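Long-range contacts in beta-glucosidase (Saccharopolyspora erythraea D, PDB 5M6G), which probably hydrolyses terminal, non-reducing beta-D-glucosyl residues with release of beta-D-glucose, as a member of glycosyl hydrolase family 3: residues L64-Q69 and R372-K377; E97-Q102 and N135-A140; G429-A434 and Y491-A496; I441-G446 and G499-A504. One frame throughout, in Å; residues are numbered along the deposited sequence.

Contact 1: residues L64-Q69 and R372-K377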
# COMPACT_ATOMS: atom_id res chain seq x y z
N LEU A 64 -24.85 -15.51 -3.83
CA LEU A 64 -24.74 -14.11 -4.21
C LEU A 64 -24.19 -13.28 -3.06
O LEU A 64 -23.31 -12.43 -3.26
CB LEU A 64 -26.11 -13.57 -4.64
CG LEU A 64 -26.72 -14.34 -5.82
CD1 LEU A 64 -28.12 -13.82 -6.09
CD2 LEU A 64 -25.84 -14.24 -7.08
N GLY A 65 -24.68 -13.54 -1.85
CA GLY A 65 -24.17 -12.83 -0.68
C GLY A 65 -22.67 -12.96 -0.52
O GLY A 65 -22.00 -11.98 -0.20
N GLN A 66 -22.13 -14.16 -0.74
CA GLN A 66 -20.70 -14.36 -0.55
C GLN A 66 -19.87 -13.48 -1.47
O GLN A 66 -18.71 -13.20 -1.16
CB GLN A 66 -20.29 -15.82 -0.76
CG GLN A 66 -20.67 -16.76 0.36
CD GLN A 66 -20.03 -16.38 1.67
OE1 GLN A 66 -18.80 -16.38 1.80
NE2 GLN A 66 -20.86 -16.05 2.66
N MET A 67 -20.43 -13.05 -2.60
CA MET A 67 -19.69 -12.26 -3.57
C MET A 67 -19.63 -10.78 -3.22
O MET A 67 -19.01 -10.01 -3.96
CB MET A 67 -20.29 -12.47 -4.96
CG MET A 67 -20.10 -13.90 -5.46
SD MET A 67 -20.99 -14.27 -6.99
CE MET A 67 -20.12 -13.18 -8.12
N VAL A 68 -20.24 -10.38 -2.11
CA VAL A 68 -20.33 -8.98 -1.70
C VAL A 68 -19.27 -8.70 -0.63
O VAL A 68 -19.14 -9.45 0.34
CB VAL A 68 -21.74 -8.65 -1.19
CG1 VAL A 68 -21.76 -7.24 -0.58
CG2 VAL A 68 -22.78 -8.79 -2.31
N GLN A 69 -18.51 -7.62 -0.81
CA GLN A 69 -17.70 -7.04 0.25
C GLN A 69 -18.18 -5.61 0.45
O GLN A 69 -18.01 -4.77 -0.45
CB GLN A 69 -16.21 -7.09 -0.06
CG GLN A 69 -15.33 -6.52 1.06
CD GLN A 69 -13.88 -6.47 0.66
OE1 GLN A 69 -13.50 -5.68 -0.19
NE2 GLN A 69 -13.07 -7.34 1.24
N ARG A 372 -13.87 -20.02 -5.14
CA ARG A 372 -12.65 -19.28 -4.85
C ARG A 372 -12.73 -18.55 -3.51
O ARG A 372 -11.78 -18.60 -2.72
CB ARG A 372 -12.37 -18.32 -6.00
CG ARG A 372 -11.99 -19.05 -7.29
CD ARG A 372 -11.98 -18.14 -8.48
NE ARG A 372 -11.54 -18.84 -9.69
CZ ARG A 372 -10.29 -18.88 -10.11
NH1 ARG A 372 -9.34 -18.24 -9.43
NH2 ARG A 372 -9.98 -19.55 -11.22
N ILE A 373 -13.86 -17.91 -3.21
CA ILE A 373 -14.00 -17.20 -1.93
C ILE A 373 -13.99 -18.18 -0.77
O ILE A 373 -13.25 -18.01 0.20
CB ILE A 373 -15.28 -16.34 -1.92
CG1 ILE A 373 -15.23 -15.21 -2.95
CG2 ILE A 373 -15.55 -15.79 -0.51
CD1 ILE A 373 -16.62 -14.74 -3.38
N LEU A 374 -14.83 -19.22 -0.85
CA LEU A 374 -14.96 -20.13 0.29
C LEU A 374 -13.66 -20.89 0.53
O LEU A 374 -13.31 -21.15 1.69
CB LEU A 374 -16.11 -21.11 0.06
CG LEU A 374 -17.49 -20.47 0.00
CD1 LEU A 374 -18.53 -21.51 -0.44
CD2 LEU A 374 -17.84 -19.86 1.37
N THR A 375 -12.94 -21.25 -0.53
CA THR A 375 -11.66 -21.93 -0.36
C THR A 375 -10.72 -21.12 0.52
O THR A 375 -10.10 -21.65 1.44
CB THR A 375 -11.03 -22.22 -1.72
OG1 THR A 375 -11.80 -23.23 -2.39
CG2 THR A 375 -9.60 -22.72 -1.57
N LYS A 376 -10.64 -19.81 0.27
CA LYS A 376 -9.76 -18.96 1.07
C LYS A 376 -10.25 -18.84 2.50
O LYS A 376 -9.44 -18.80 3.44
CB LYS A 376 -9.63 -17.59 0.40
CG LYS A 376 -8.83 -17.66 -0.90
CD LYS A 376 -7.35 -17.95 -0.58
CE LYS A 376 -6.56 -18.44 -1.81
NZ LYS A 376 -6.93 -19.84 -2.23
N LYS A 377 -11.57 -18.79 2.71
CA LYS A 377 -12.09 -18.78 4.08
C LYS A 377 -11.70 -20.06 4.83
O LYS A 377 -11.30 -19.99 6.00
CB LYS A 377 -13.60 -18.59 4.07
CG LYS A 377 -14.04 -17.20 3.60
CD LYS A 377 -15.55 -17.02 3.75
CE LYS A 377 -15.96 -15.58 3.54
NZ LYS A 377 -17.40 -15.35 3.89
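The ammonium nitrogen NZ of Lys377 is gripped by three carbonyl oxygens, and Gln66 supplies the one that spans this contact. Lys377 NZ lies 2.7 Å from Gln66 OE1 and sits in the plane of the side-chain carbonyl, on a lone pair, with a C=O...N angle of 126°. The other two acceptors are the backbone oxygens of Gly86 and Pro123. Lys377 runs extended beyond CG, which carries NZ clear of its own helix, whereas Gln66 bends at chi2 (-61°), which turns CD toward the lysine.

Apolar groups border this polar junction. Leu374 CD2 comes within 3.6 Å of Gln66 OE1, its side chain crossing that of Gln66 at about a right angle. Ile373 reaches the backbone of Gln66 and Met67 with CD1, which stands 3.4 Å from the backbone oxygen Gln66 O and 4.1 Å from Met67 CG. Beyond Ile373, the Met67 side chain also touches Ile366, Ala369 and Asn370 of helix 363-379.

The contact thus sets helix 363-379, in the TIM-barrel-type N-terminal part, against the segment that leads from helix 60-66 into strand 68-71. All the touching residues are buried, and the three oxygens named are neutral acceptors, so the lysine charge is probably stabilised by carbonyl dipoles rather than by a carboxylate among these three partners.

Contact 2: residues E97-Q102 and N135-A140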
# COMPACT_ATOMS: atom_id res chain seq x y z
N GLU A 97 -14.66 3.74 17.05
CA GLU A 97 -14.36 4.71 18.09
C GLU A 97 -14.31 4.01 19.45
O GLU A 97 -15.25 3.29 19.79
CB GLU A 97 -15.40 5.84 18.11
CG GLU A 97 -14.81 7.22 18.39
CD GLU A 97 -14.20 7.86 17.15
OE1 GLU A 97 -14.88 7.91 16.11
OE2 GLU A 97 -13.02 8.30 17.22
N PRO A 98 -13.21 4.17 20.20
CA PRO A 98 -12.01 4.93 19.82
C PRO A 98 -11.15 4.16 18.83
O PRO A 98 -11.34 2.95 18.65
CB PRO A 98 -11.27 5.10 21.16
CG PRO A 98 -11.62 3.89 21.92
CD PRO A 98 -13.07 3.59 21.55
N ASN A 99 -10.20 4.83 18.19
CA ASN A 99 -9.28 4.15 17.29
C ASN A 99 -8.13 3.58 18.13
O ASN A 99 -7.10 4.22 18.34
CB ASN A 99 -8.78 5.11 16.21
CG ASN A 99 -7.88 4.43 15.20
OD1 ASN A 99 -7.44 3.29 15.38
ND2 ASN A 99 -7.58 5.15 14.12
N THR A 100 -8.31 2.36 18.60
CA THR A 100 -7.30 1.62 19.35
C THR A 100 -7.23 0.21 18.79
O THR A 100 -8.20 -0.27 18.18
CB THR A 100 -7.61 1.54 20.85
OG1 THR A 100 -8.79 0.76 21.07
CG2 THR A 100 -7.78 2.92 21.47
N PRO A 101 -6.11 -0.49 18.98
CA PRO A 101 -6.05 -1.89 18.54
C PRO A 101 -7.12 -2.76 19.16
O PRO A 101 -7.69 -3.62 18.47
CB PRO A 101 -4.64 -2.33 18.96
CG PRO A 101 -3.84 -1.08 18.92
CD PRO A 101 -4.78 0.03 19.36
N GLN A 102 -7.44 -2.57 20.45
CA GLN A 102 -8.49 -3.36 21.08
C GLN A 102 -9.85 -3.07 20.45
O GLN A 102 -10.66 -3.99 20.25
CB GLN A 102 -8.55 -3.08 22.58
CG GLN A 102 -9.58 -3.97 23.27
CD GLN A 102 -10.15 -3.37 24.53
OE1 GLN A 102 -9.47 -2.64 25.25
NE2 GLN A 102 -11.42 -3.68 24.81
N ASN A 135 -2.02 0.48 8.91
CA ASN A 135 -1.92 1.94 8.93
C ASN A 135 -3.21 2.67 9.31
O ASN A 135 -3.14 3.87 9.59
CB ASN A 135 -1.42 2.46 7.58
CG ASN A 135 -2.11 1.77 6.40
OD1 ASN A 135 -1.57 0.84 5.82
ND2 ASN A 135 -3.30 2.24 6.04
N ASN A 136 -4.37 2.02 9.30
CA ASN A 136 -5.56 2.68 9.81
C ASN A 136 -5.61 2.72 11.34
O ASN A 136 -6.43 3.45 11.90
CB ASN A 136 -6.83 1.99 9.31
CG ASN A 136 -7.07 2.23 7.84
OD1 ASN A 136 -7.13 3.39 7.39
ND2 ASN A 136 -7.19 1.15 7.08
N VAL A 137 -4.77 1.94 12.01
CA VAL A 137 -4.89 1.73 13.45
C VAL A 137 -3.93 2.67 14.18
O VAL A 137 -2.72 2.66 13.93
CB VAL A 137 -4.61 0.27 13.83
CG1 VAL A 137 -4.58 0.13 15.34
CG2 VAL A 137 -5.66 -0.67 13.22
N HIS A 138 -4.47 3.49 15.07
CA HIS A 138 -3.63 4.38 15.85
C HIS A 138 -2.70 3.57 16.76
O HIS A 138 -3.14 2.65 17.46
CB HIS A 138 -4.48 5.34 16.67
CG HIS A 138 -3.68 6.36 17.40
ND1 HIS A 138 -3.11 6.12 18.63
CD2 HIS A 138 -3.29 7.61 17.04
CE1 HIS A 138 -2.44 7.19 19.01
NE2 HIS A 138 -2.53 8.10 18.07
N GLY A 139 -1.41 3.90 16.73
CA GLY A 139 -0.44 3.18 17.52
C GLY A 139 0.17 1.97 16.86
O GLY A 139 1.07 1.34 17.44
N ALA A 140 -0.29 1.60 15.66
CA ALA A 140 0.36 0.56 14.89
C ALA A 140 1.65 1.08 14.27
O ALA A 140 1.77 2.27 13.97
CB ALA A 140 -0.58 0.05 13.79
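Two hydrogen bonds of the Asn99 carboxamide reach the backbone on both sides of Val137. Asn99 ND2 donates to Asn136 O at 3.0 Å, with the acceptor close to the amide plane and an N-H...O angle of 156°. Asn99 OD1 accepts from His138 N, also at 3.0 Å; this bond is almost straight at hydrogen (173°), although the donor stands well above the carbonyl plane. OD1 has a second partner in Trp104 NE1, so both amide ends are fixed and the flat group can hardly turn. CG lies anti to the backbone N (chi1 -177°), which places it on the side of 135-140.

The backbone on each side is sharply bent. Asn99 is the centre of an inverse gamma turn, and Thr100 forms the N-cap of helix 101-116, its OG1 capping Ala103 N. In the other segment, Val137 to Ala140 make a type II beta turn, with Gly139 at its third position. The contact therefore joins the start of one helix of the family 3 N-terminal domain to the loop after strand 125-128.

Van der Waals contacts fill in beside the bonds. Pro101 CG meets Val137 CG1 at 3.9 Å, and Pro101 CD lies 3.6 Å from His138 O. His138 CB packs 3.3 Å from Asn99 O, while the imidazole beyond it leads away. The loop also approaches the sorbitol pocket: Asn136 OD1 is hydrogen-bonded to Gly93 N, next to Gly92, which binds sorbitol.

Contact 3: residues G429-A434 and Y491-A496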
# COMPACT_ATOMS: atom_id res chain seq x y z
N GLY A 429 28.99 20.83 18.10
CA GLY A 429 28.68 22.13 17.52
C GLY A 429 27.20 22.27 17.20
O GLY A 429 26.50 21.30 16.93
N LYS A 430 26.72 23.52 17.24
CA LYS A 430 25.30 23.80 17.00
C LYS A 430 24.88 23.33 15.61
O LYS A 430 25.59 23.54 14.62
CB LYS A 430 25.04 25.30 17.09
CG LYS A 430 25.26 25.94 18.42
CD LYS A 430 25.60 27.40 18.21
CE LYS A 430 24.47 28.13 17.50
NZ LYS A 430 24.64 29.60 17.66
N LEU A 431 23.70 22.72 15.53
CA LEU A 431 23.09 22.33 14.27
C LEU A 431 21.81 23.12 14.06
O LEU A 431 21.12 23.47 15.02
CB LEU A 431 22.79 20.83 14.22
CG LEU A 431 24.01 19.93 14.10
CD1 LEU A 431 23.61 18.48 14.30
CD2 LEU A 431 24.67 20.12 12.73
N PHE A 432 21.50 23.41 12.80
CA PHE A 432 20.22 24.02 12.47
C PHE A 432 19.37 23.05 11.66
O PHE A 432 19.87 22.39 10.74
CB PHE A 432 20.38 25.33 11.69
CG PHE A 432 19.19 26.23 11.81
CD1 PHE A 432 18.06 26.04 11.01
CD2 PHE A 432 19.17 27.24 12.77
CE1 PHE A 432 16.96 26.87 11.14
CE2 PHE A 432 18.07 28.06 12.90
CZ PHE A 432 16.95 27.87 12.09
N VAL A 433 18.09 22.96 12.00
CA VAL A 433 17.14 22.14 11.26
C VAL A 433 15.96 23.01 10.84
O VAL A 433 15.47 23.83 11.62
CB VAL A 433 16.68 20.91 12.08
CG1 VAL A 433 15.70 20.04 11.26
CG2 VAL A 433 17.90 20.09 12.50
N ALA A 434 15.52 22.83 9.59
CA ALA A 434 14.39 23.56 9.04
C ALA A 434 13.64 22.64 8.09
O ALA A 434 14.07 21.53 7.80
CB ALA A 434 14.85 24.82 8.30
N TYR A 491 26.40 28.27 12.95
CA TYR A 491 26.01 26.87 12.94
C TYR A 491 26.98 26.05 12.10
O TYR A 491 27.54 26.53 11.11
CB TYR A 491 24.58 26.72 12.39
CG TYR A 491 23.54 27.20 13.38
CD1 TYR A 491 23.20 28.55 13.46
CD2 TYR A 491 22.92 26.32 14.25
CE1 TYR A 491 22.26 28.99 14.37
CE2 TYR A 491 21.99 26.74 15.16
CZ TYR A 491 21.66 28.07 15.22
OH TYR A 491 20.72 28.47 16.15
N ARG A 492 27.20 24.79 12.51
CA ARG A 492 28.16 23.98 11.77
C ARG A 492 27.54 23.34 10.54
O ARG A 492 28.27 23.02 9.59
CB ARG A 492 28.78 22.92 12.67
CG ARG A 492 27.89 21.78 13.04
CD ARG A 492 28.68 20.71 13.74
NE ARG A 492 27.90 20.02 14.76
CZ ARG A 492 27.38 18.82 14.61
NH1 ARG A 492 27.56 18.17 13.47
NH2 ARG A 492 26.68 18.25 15.60
N ALA A 493 26.22 23.16 10.52
CA ALA A 493 25.53 22.64 9.35
C ALA A 493 24.05 22.95 9.50
O ALA A 493 23.56 23.14 10.61
CB ALA A 493 25.74 21.13 9.17
N ALA A 494 23.36 23.01 8.36
CA ALA A 494 21.92 23.23 8.35
C ALA A 494 21.26 22.12 7.54
O ALA A 494 21.72 21.80 6.44
CB ALA A 494 21.56 24.60 7.77
N ILE A 495 20.18 21.56 8.08
CA ILE A 495 19.46 20.45 7.47
C ILE A 495 18.06 20.93 7.12
O ILE A 495 17.31 21.37 7.99
CB ILE A 495 19.39 19.23 8.41
CG1 ILE A 495 20.79 18.81 8.84
CG2 ILE A 495 18.65 18.06 7.73
CD1 ILE A 495 20.80 17.97 10.10
N ALA A 496 17.70 20.83 5.84
CA ALA A 496 16.41 21.28 5.35
C ALA A 496 15.62 20.05 4.91
O ALA A 496 15.94 19.45 3.88
CB ALA A 496 16.56 22.28 4.20
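Phe432 and Tyr491 form an edge-to-face pair, with ring planes at 85° and centroids 5.1 Å apart. The Phe432 edge is presented through CD2, which lies 3.6 Å from Tyr491 CZ and over the rim of that ring. Lys430 takes the opposite face, its CE 3.7 Å from the Tyr491 centroid. Elsewhere, Leu431 CD2 lies 3.5 Å above the centre of the Arg492 guanidinium.

Between the backbones, Phe432 N bonds to Ala493 O, Phe432 O accepts from Ile495 N, and Ala434 N bonds to Ile495 O, a parallel ladder whose strand axes diverge by only 16°. At the polar edge, Lys430 NZ stands 4.4 Å from the Tyr491 centroid in a cation-pi contact and bonds to Ser490 OG, while Tyr491 OH is hydrogen-bonded to Thr479 OG1. Arg492 N donates to Lys430 O, and Arg492 NE reaches Gly429 O at 2.9 Å while also pairing with Asp427. A methionine in place of Arg492, lacking NE, would probably leave Gly429 O short of a donor and Asp427 without its charged mate.

Phe432, Ala434, Ala494 and Ala496 point to one face of the sheet, where helix 518-528 packs on the alanines; Val433 and Ile495 point to the other, against helix 465-472. A largely parallel sheet between helices is the alpha/beta sandwich of the family 3 C-terminal domain.

Contact 4: residues I441-G446 and G499-A504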
# COMPACT_ATOMS: atom_id res chain seq x y z
N ILE A 441 5.13 13.85 12.05
CA ILE A 441 4.87 12.42 11.89
C ILE A 441 4.03 12.17 10.65
O ILE A 441 4.30 11.27 9.85
CB ILE A 441 4.19 11.86 13.15
CG1 ILE A 441 5.14 11.95 14.35
CG2 ILE A 441 3.69 10.45 12.91
CD1 ILE A 441 6.31 10.98 14.26
N GLY A 442 2.97 12.96 10.48
CA GLY A 442 2.06 12.71 9.37
C GLY A 442 2.69 12.99 8.02
O GLY A 442 2.49 12.23 7.07
N ASN A 443 3.46 14.07 7.90
CA ASN A 443 4.13 14.34 6.63
C ASN A 443 5.16 13.26 6.31
O ASN A 443 5.29 12.83 5.16
CB ASN A 443 4.81 15.71 6.65
CG ASN A 443 3.82 16.87 6.64
OD1 ASN A 443 2.62 16.68 6.40
ND2 ASN A 443 4.32 18.08 6.90
N GLN A 444 5.90 12.79 7.32
CA GLN A 444 6.90 11.76 7.05
C GLN A 444 6.25 10.41 6.78
O GLN A 444 6.90 9.52 6.23
CB GLN A 444 7.90 11.66 8.21
CG GLN A 444 7.41 10.90 9.44
CD GLN A 444 8.38 10.99 10.61
OE1 GLN A 444 9.00 12.04 10.84
NE2 GLN A 444 8.52 9.90 11.37
N SER A 445 4.98 10.24 7.14
CA SER A 445 4.27 9.01 6.85
C SER A 445 3.57 9.04 5.50
O SER A 445 3.44 7.99 4.86
CB SER A 445 3.26 8.72 7.96
OG SER A 445 3.94 8.53 9.19
N GLY A 446 3.10 10.21 5.08
CA GLY A 446 2.41 10.31 3.79
C GLY A 446 1.04 9.64 3.83
O GLY A 446 0.46 9.38 4.90
N GLY A 499 9.81 18.75 0.85
CA GLY A 499 9.16 17.78 -0.02
C GLY A 499 7.64 17.89 0.04
O GLY A 499 7.07 18.98 0.19
N GLU A 500 6.97 16.74 -0.09
CA GLU A 500 5.53 16.73 -0.26
C GLU A 500 4.81 16.56 1.08
O GLU A 500 5.38 16.08 2.06
CB GLU A 500 5.12 15.59 -1.19
CG GLU A 500 5.88 15.55 -2.50
CD GLU A 500 5.34 14.48 -3.43
OE1 GLU A 500 5.58 13.28 -3.19
OE2 GLU A 500 4.64 14.86 -4.40
N THR A 501 3.54 16.96 1.09
CA THR A 501 2.59 16.64 2.14
C THR A 501 1.75 15.43 1.70
O THR A 501 1.79 15.04 0.53
CB THR A 501 1.70 17.85 2.43
OG1 THR A 501 1.07 18.28 1.22
CG2 THR A 501 2.55 19.01 3.01
N PRO A 502 1.01 14.80 2.62
CA PRO A 502 0.42 13.49 2.31
C PRO A 502 -0.69 13.55 1.26
O PRO A 502 -1.46 14.51 1.18
CB PRO A 502 -0.14 13.02 3.66
CG PRO A 502 0.70 13.74 4.69
CD PRO A 502 0.98 15.08 4.07
N TYR A 503 -0.78 12.49 0.47
CA TYR A 503 -1.84 12.33 -0.53
C TYR A 503 -2.02 10.85 -0.82
O TYR A 503 -1.17 10.02 -0.47
CB TYR A 503 -1.51 13.09 -1.82
CG TYR A 503 -0.15 12.72 -2.36
CD1 TYR A 503 0.03 11.58 -3.13
CD2 TYR A 503 0.97 13.50 -2.07
CE1 TYR A 503 1.28 11.23 -3.62
CE2 TYR A 503 2.22 13.16 -2.54
CZ TYR A 503 2.37 12.02 -3.32
OH TYR A 503 3.61 11.67 -3.78
N ALA A 504 -3.11 10.52 -1.50
CA ALA A 504 -3.33 9.16 -1.97
C ALA A 504 -4.17 9.18 -3.24
O ALA A 504 -5.06 10.03 -3.39
CB ALA A 504 -4.03 8.28 -0.91
O HOH W 1 4.12 13.67 3.00
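The side chains of Pro502 and Asn443 cross obliquely, and the proline ring touches helix 441-445 and the residue after it through CD, CG and CB. Pro502 CD is 3.3 Å from Asn443 OD1, Pro502 CG is 3.3 Å from Gly442 O, and Pro502 CB is 3.6 Å from Gly446 C. Of the other flat groups, the Tyr503 ring receives Glu500 OE1 at its edge, in plane, through a 2.6 Å hydrogen bond from Tyr503 OH.

The site is the loop that leaves the C-terminal end of strand 493-499 in the alpha/beta C-terminal domain, packed on a short helix followed by Gly446, which leaves helical angles with positive phi (71°). Slightly further along, this loop supplies Glu505 to the sorbitol pocket. Asn443 keeps CG anti to its carbonyl carbon (chi1 -70°), and OD1, hydrogen-bonded to Ser456 OG, is held where the proline meets it.

An alanine in place of Pro502 would probably open a gap beside Gly442 O and Asn443 OD1, where CG and CD had packed, and set the backbone freer to turn.

The polar link across the contact is indirect: one water donates to Asn443 O at 2.6 Å and to Glu500 O at 2.9 Å.

From the N terminus, contact 1 opens first, at the start of the barrel domain, and closes only at 372-377, so its loop spans nearly that whole domain and joins helix 60-66 and strand 68-71 to helix 363-379. Contact 2 opens and closes within that span, tying a helix start to a loop near the sorbitol pocket, its centre 27 Å from that of contact 1. The C-terminal domain follows in series. There contacts 3 and 4 cross: 429-434 and 441-446 come first, then 491-496 and 499-504, so two neighbouring strands of the sheet and the segments that follow them pair in the same order. Contact 4 lies about 8 Å from contact 2 at nearest atoms.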